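Local coordinates for protein prophenoloxidase b (Marsupenaeus japonicus, PDB 3WKY) that is the zymogen of a type 3 copper phenoloxidase, which when activated probably hydroxylates monophenols and oxidises o-diphenols at a dinuclear copper centre, at residues A110-E122 against H199-E211. Numbering follows the deposited sequence. Where two conformers were deposited one is given.
With CUO (Cu2-o2 cluster), chain J.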
loop_
_atom_site.group_PDB
_atom_site.type_symbol
_atom_site.label_atom_id
_atom_site.label_comp_id
_atom_site.label_asym_id
_atom_site.label_seq_id
_atom_site.Cartn_x
_atom_site.Cartn_y
_atom_site.Cartn_z
ATOM N N ALA A 110 -6.962 26.621 35.526
ATOM C CA ALA A 110 -5.839 25.680 35.515
ATOM C C ALA A 110 -4.504 26.418 35.431
ATOM O O ALA A 110 -3.516 26.011 36.046
ATOM C CB ALA A 110 -5.987 24.655 34.378
ATOM N N VAL A 111 -4.481 27.509 34.674
ATOM C CA VAL A 111 -3.309 28.370 34.609
ATOM C C VAL A 111 -3.048 28.978 35.994
ATOM O O VAL A 111 -1.903 29.042 36.451
ATOM C CB VAL A 111 -3.488 29.471 33.537
ATOM C CG1 VAL A 111 -2.438 30.579 33.688
ATOM C CG2 VAL A 111 -3.421 28.857 32.131
ATOM N N PHE A 112 -4.120 29.377 36.675
ATOM C CA PHE A 112 -4.019 29.913 38.041
ATOM C C PHE A 112 -3.380 28.900 38.997
ATOM O O PHE A 112 -2.404 29.215 39.695
ATOM C CB PHE A 112 -5.411 30.327 38.538
ATOM C CG PHE A 112 -5.427 30.861 39.947
ATOM C CD1 PHE A 112 -5.059 32.176 40.208
ATOM C CD2 PHE A 112 -5.821 30.052 41.005
ATOM C CE1 PHE A 112 -5.084 32.676 41.500
ATOM C CE2 PHE A 112 -5.841 30.543 42.306
ATOM C CZ PHE A 112 -5.471 31.857 42.552
ATOM N N LEU A 113 -3.928 27.686 39.023
ATOM C CA LEU A 113 -3.391 26.602 39.842
ATOM C C LEU A 113 -1.941 26.259 39.530
ATOM O O LEU A 113 -1.143 26.049 40.447
ATOM C CB LEU A 113 -4.260 25.346 39.720
ATOM C CG LEU A 113 -5.633 25.470 40.369
ATOM C CD1 LEU A 113 -6.451 24.229 40.119
ATOM C CD2 LEU A 113 -5.467 25.717 41.875
ATOM N N ALA A 114 -1.595 26.191 38.247
ATOM C CA ALA A 114 -0.219 25.865 37.858
ATOM C C ALA A 114 0.749 26.923 38.375
ATOM O O ALA A 114 1.791 26.602 38.950
ATOM C CB ALA A 114 -0.109 25.736 36.340
ATOM N N ALA A 115 0.390 28.188 38.171
ATOM C CA ALA A 115 1.195 29.313 38.648
ATOM C C ALA A 115 1.389 29.273 40.172
ATOM O O ALA A 115 2.483 29.568 40.677
ATOM C CB ALA A 115 0.558 30.650 38.208
ATOM N N LEU A 116 0.340 28.898 40.899
ATOM C CA LEU A 116 0.409 28.806 42.358
ATOM C C LEU A 116 1.372 27.713 42.814
ATOM O O LEU A 116 2.214 27.932 43.688
ATOM C CB LEU A 116 -0.973 28.530 42.951
ATOM C CG LEU A 116 -1.780 29.721 43.460
ATOM C CD1 LEU A 116 -3.022 29.224 44.187
ATOM C CD2 LEU A 116 -0.919 30.584 44.379
ATOM N N TYR A 117 1.248 26.523 42.228
ATOM C CA TYR A 117 2.156 25.429 42.583
ATOM C C TYR A 117 3.591 25.810 42.241
ATOM O O TYR A 117 4.511 25.560 43.028
ATOM C CB TYR A 117 1.771 24.126 41.864
ATOM C CG TYR A 117 0.655 23.334 42.518
ATOM C CD1 TYR A 117 0.921 22.426 43.527
ATOM C CD2 TYR A 117 -0.665 23.468 42.087
ATOM C CE1 TYR A 117 -0.098 21.685 44.116
ATOM C CE2 TYR A 117 -1.691 22.735 42.670
ATOM C CZ TYR A 117 -1.403 21.849 43.681
ATOM O OH TYR A 117 -2.425 21.120 44.254
ATOM N N HIS A 118 3.796 26.409 41.071
ATOM C CA HIS A 118 5.146 26.809 40.676
ATOM C C HIS A 118 5.719 27.812 41.673
ATOM O O HIS A 118 6.916 27.784 41.996
ATOM C CB HIS A 118 5.163 27.426 39.278
ATOM C CG HIS A 118 6.517 27.884 38.843
ATOM N ND1 HIS A 118 7.630 27.061 38.870
ATOM C CD2 HIS A 118 6.951 29.076 38.370
ATOM C CE1 HIS A 118 8.678 27.728 38.430
ATOM N NE2 HIS A 118 8.294 28.956 38.116
ATOM N N THR A 119 4.850 28.693 42.154
ATOM C CA THR A 119 5.234 29.715 43.132
ATOM C C THR A 119 5.769 29.109 44.431
ATOM O O THR A 119 6.742 29.621 45.003
ATOM C CB THR A 119 4.055 30.653 43.414
ATOM O OG1 THR A 119 3.772 31.412 42.230
ATOM C CG2 THR A 119 4.385 31.611 44.569
ATOM N N TYR A 120 5.158 28.026 44.899
ATOM C CA TYR A 120 5.667 27.356 46.096
ATOM C C TYR A 120 7.067 26.779 45.887
ATOM O O TYR A 120 7.851 26.708 46.829
ATOM C CB TYR A 120 4.717 26.255 46.567
ATOM C CG TYR A 120 3.577 26.716 47.447
ATOM C CD1 TYR A 120 2.525 27.458 46.924
ATOM C CD2 TYR A 120 3.533 26.378 48.797
ATOM C CE1 TYR A 120 1.470 27.864 47.715
ATOM C CE2 TYR A 120 2.469 26.780 49.601
ATOM C CZ TYR A 120 1.444 27.525 49.048
ATOM O OH TYR A 120 0.382 27.934 49.825
ATOM N N TYR A 121 7.386 26.356 44.665
ATOM C CA TYR A 121 8.729 25.863 44.382
ATOM C C TYR A 121 9.736 27.004 44.284
ATOM O O TYR A 121 10.876 26.876 44.714
ATOM C CB TYR A 121 8.761 25.026 43.086
ATOM C CG TYR A 121 8.169 23.658 43.284
ATOM C CD1 TYR A 121 8.905 22.657 43.903
ATOM C CD2 TYR A 121 6.872 23.369 42.873
ATOM C CE1 TYR A 121 8.374 21.407 44.109
ATOM C CE2 TYR A 121 6.328 22.115 43.078
ATOM C CZ TYR A 121 7.092 21.141 43.701
ATOM O OH TYR A 121 6.577 19.896 43.923
ATOM N N GLU A 122 9.315 28.126 43.722
ATOM C CA GLU A 122 10.237 29.223 43.446
ATOM C C GLU A 122 10.449 30.139 44.652
ATOM O O GLU A 122 11.543 30.663 44.852
ATOM C CB GLU A 122 9.771 30.036 42.236
ATOM C CG GLU A 122 10.236 29.477 40.896
ATOM C CD GLU A 122 11.752 29.392 40.801
ATOM O OE1 GLU A 122 12.300 28.285 40.975
ATOM O OE2 GLU A 122 12.397 30.434 40.561
ATOM N N HIS A 199 3.913 13.774 38.205
ATOM C CA HIS A 199 4.287 14.317 36.918
ATOM C C HIS A 199 4.014 15.834 36.827
ATOM O O HIS A 199 4.835 16.602 36.323
ATOM C CB HIS A 199 3.540 13.557 35.823
ATOM C CG HIS A 199 4.119 13.750 34.474
ATOM N ND1 HIS A 199 3.450 14.396 33.459
ATOM C CD2 HIS A 199 5.320 13.389 33.963
ATOM C CE1 HIS A 199 4.209 14.427 32.384
ATOM N NE2 HIS A 199 5.338 13.805 32.662
ATOM N N TRP A 200 2.853 16.261 37.309
ATOM C CA TRP A 200 2.536 17.688 37.426
ATOM C C TRP A 200 3.594 18.412 38.279
ATOM O O TRP A 200 4.162 19.431 37.862
ATOM C CB TRP A 200 1.135 17.809 38.028
ATOM C CG TRP A 200 0.676 19.137 38.621
ATOM C CD1 TRP A 200 0.902 19.592 39.901
ATOM C CD2 TRP A 200 -0.198 20.103 38.005
ATOM N NE1 TRP A 200 0.260 20.800 40.095
ATOM C CE2 TRP A 200 -0.427 21.129 38.953
ATOM C CE3 TRP A 200 -0.803 20.202 36.744
ATOM C CZ2 TRP A 200 -1.216 22.249 38.670
ATOM C CZ3 TRP A 200 -1.596 21.326 36.460
ATOM C CH2 TRP A 200 -1.794 22.331 37.423
ATOM N N HIS A 201 3.861 17.876 39.463
ATOM C CA HIS A 201 4.866 18.480 40.336
ATOM C C HIS A 201 6.234 18.574 39.693
ATOM O O HIS A 201 6.919 19.605 39.806
ATOM C CB HIS A 201 4.940 17.741 41.671
ATOM C CG HIS A 201 3.869 18.159 42.626
ATOM N ND1 HIS A 201 3.985 19.285 43.419
ATOM C CD2 HIS A 201 2.659 17.621 42.908
ATOM C CE1 HIS A 201 2.891 19.417 44.150
ATOM N NE2 HIS A 201 2.070 18.425 43.859
ATOM N N TRP A 202 6.643 17.506 39.013
ATOM C CA TRP A 202 7.963 17.526 38.400
ATOM C C TRP A 202 8.077 18.680 37.417
ATOM O O TRP A 202 9.068 19.421 37.402
ATOM C CB TRP A 202 8.325 16.187 37.725
ATOM C CG TRP A 202 9.785 16.192 37.362
ATOM C CD1 TRP A 202 10.830 15.730 38.131
ATOM C CD2 TRP A 202 10.371 16.777 36.196
ATOM N NE1 TRP A 202 12.027 15.971 37.488
ATOM C CE2 TRP A 202 11.767 16.616 36.299
ATOM C CE3 TRP A 202 9.845 17.421 35.063
ATOM C CZ2 TRP A 202 12.650 17.075 35.312
ATOM C CZ3 TRP A 202 10.721 17.874 34.085
ATOM C CH2 TRP A 202 12.105 17.696 34.213
ATOM N N HIS A 203 7.064 18.842 36.574
ATOM C CA HIS A 203 7.151 19.856 35.548
ATOM C C HIS A 203 6.943 21.266 36.064
ATOM O O HIS A 203 7.326 22.224 35.403
ATOM C CB HIS A 203 6.191 19.553 34.407
ATOM C CG HIS A 203 6.712 18.501 33.489
ATOM N ND1 HIS A 203 7.673 18.762 32.539
ATOM C CD2 HIS A 203 6.431 17.181 33.397
ATOM C CE1 HIS A 203 7.953 17.648 31.888
ATOM N NE2 HIS A 203 7.217 16.680 32.394
ATOM N N LEU A 204 6.338 21.390 37.235
ATOM C CA LEU A 204 6.153 22.719 37.806
ATOM C C LEU A 204 7.318 23.084 38.722
ATOM O O LEU A 204 7.566 24.265 38.982
ATOM C CB LEU A 204 4.788 22.836 38.486
ATOM C CG LEU A 204 3.650 22.907 37.451
ATOM C CD1 LEU A 204 2.285 22.841 38.113
ATOM C CD2 LEU A 204 3.763 24.170 36.601
ATOM N N SER A 205 8.047 22.066 39.185
ATOM C CA SER A 205 9.301 22.289 39.902
ATOM C C SER A 205 10.433 22.558 38.918
ATOM O O SER A 205 11.333 23.357 39.187
ATOM C CB SER A 205 9.642 21.064 40.745
ATOM O OG SER A 205 10.810 21.289 41.521
ATOM N N ASN A 206 10.381 21.890 37.765
ATOM C CA ASN A 206 11.436 22.012 36.760
ATOM C C ASN A 206 10.916 22.385 35.378
ATOM O O ASN A 206 11.178 21.666 34.412
ATOM C CB ASN A 206 12.193 20.695 36.660
ATOM C CG ASN A 206 12.891 20.352 37.939
ATOM O OD1 ASN A 206 13.866 21.004 38.300
ATOM N ND2 ASN A 206 12.381 19.353 38.656
ATOM N N PRO A 207 10.201 23.517 35.271
ATOM C CA PRO A 207 9.597 23.825 33.968
ATOM C C PRO A 207 10.647 24.177 32.935
ATOM O O PRO A 207 11.653 24.821 33.236
ATOM C CB PRO A 207 8.710 25.038 34.271
ATOM C CG PRO A 207 9.374 25.705 35.461
ATOM C CD PRO A 207 9.944 24.575 36.274
ATOM N N TYR A 208 10.408 23.749 31.700
ATOM C CA TYR A 208 11.358 23.988 30.637
ATOM C C TYR A 208 11.479 25.473 30.314
ATOM O O TYR A 208 12.438 25.897 29.646
ATOM C CB TYR A 208 10.961 23.179 29.400
ATOM C CG TYR A 208 9.590 23.520 28.853
ATOM C CD1 TYR A 208 9.426 24.568 27.966
ATOM C CD2 TYR A 208 8.466 22.770 29.205
ATOM C CE1 TYR A 208 8.182 24.881 27.447
ATOM C CE2 TYR A 208 7.210 23.077 28.686
ATOM C CZ TYR A 208 7.082 24.134 27.814
ATOM O OH TYR A 208 5.846 24.460 27.279
ATOM N N TYR A 209 10.528 26.264 30.807
ATOM C CA TYR A 209 10.560 27.699 30.536
ATOM C C TYR A 209 11.261 28.490 31.651
ATOM O O TYR A 209 11.309 29.722 31.613
ATOM C CB TYR A 209 9.142 28.228 30.259
ATOM C CG TYR A 209 8.088 27.644 31.177
ATOM C CD1 TYR A 209 7.496 26.406 30.910
ATOM C CD2 TYR A 209 7.692 28.325 32.319
ATOM C CE1 TYR A 209 6.537 25.874 31.761
ATOM C CE2 TYR A 209 6.737 27.807 33.165
ATOM C CZ TYR A 209 6.161 26.588 32.887
ATOM O OH TYR A 209 5.216 26.080 33.750
ATOM N N ILE A 210 11.815 27.778 32.631
ATOM C CA ILE A 210 12.516 28.438 33.732
ATOM C C ILE A 210 13.637 29.336 33.208
ATOM O O ILE A 210 14.252 29.044 32.179
ATOM C CB ILE A 210 13.088 27.408 34.738
ATOM C CG1 ILE A 210 13.376 28.062 36.099
ATOM C CG2 ILE A 210 14.347 26.724 34.191
ATOM C CD1 ILE A 210 12.132 28.237 36.960
ATOM N N GLU A 211 13.899 30.451 33.882
ATOM C CA GLU A 211 15.039 31.283 33.514
ATOM C C GLU A 211 16.304 30.438 33.599
ATOM O O GLU A 211 16.569 29.828 34.637
ATOM C CB GLU A 211 15.153 32.495 34.443
ATOM C CG GLU A 211 14.985 33.835 33.733
ATOM C CD GLU A 211 16.205 34.232 32.922
ATOM O OE1 GLU A 211 17.323 34.236 33.480
ATOM O OE2 GLU A 211 16.043 34.547 31.727
HETATM CU CU1 CUO J . 7.098 14.549 31.593
HETATM CU CU2 CUO J . 6.771 14.206 28.023
HETATM O O1 CUO J . 7.156 15.189 29.701
HETATM O O2 CUO J . 5.649 14.514 29.868
#
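Helix 110-122 packs across helix 199-205 with the axes 9.0 Å apart at closest and crossing at -64°, H118 and L204 lying nearest in backbone register. One helix can carry metal ligands and pack through other residues: H199 and H203 bind a copper ion, while the side chains of W200, H201 and L204 meet helix 110-122. W200 sends its indole edge into the face of Y117 in a T-shaped pair, NE1 standing 3.4 Å above the phenol plane, and the six-membered part of the indole runs on to A114. L204 CD1 packs against A114 and the CB of Y117. At the C-terminal end of helix 199-205, H118 ND1 donates to L204 O (2.8 Å, 156° at the hydrogen); with CG anti to its backbone N (chi1 179°), the imidazole reaches this carbonyl and meets P207 and I210 through CE1. Y121 lays one ring face against S205 CB, a CH-pi contact, and its OH shares a 2.7 Å hydrogen bond with H201 ND1. A phenylalanine at Y121 could still cover S205 but would probably leave H201 ND1 without this buried partner. Helix 134-137 adds L134 against Y117 and W200, helix 74-89 touches H118 through S84, and H226 of helix 218-239 completes the histidine trio on the copper, so the contact joins the all-alpha region to the copper-binding helices.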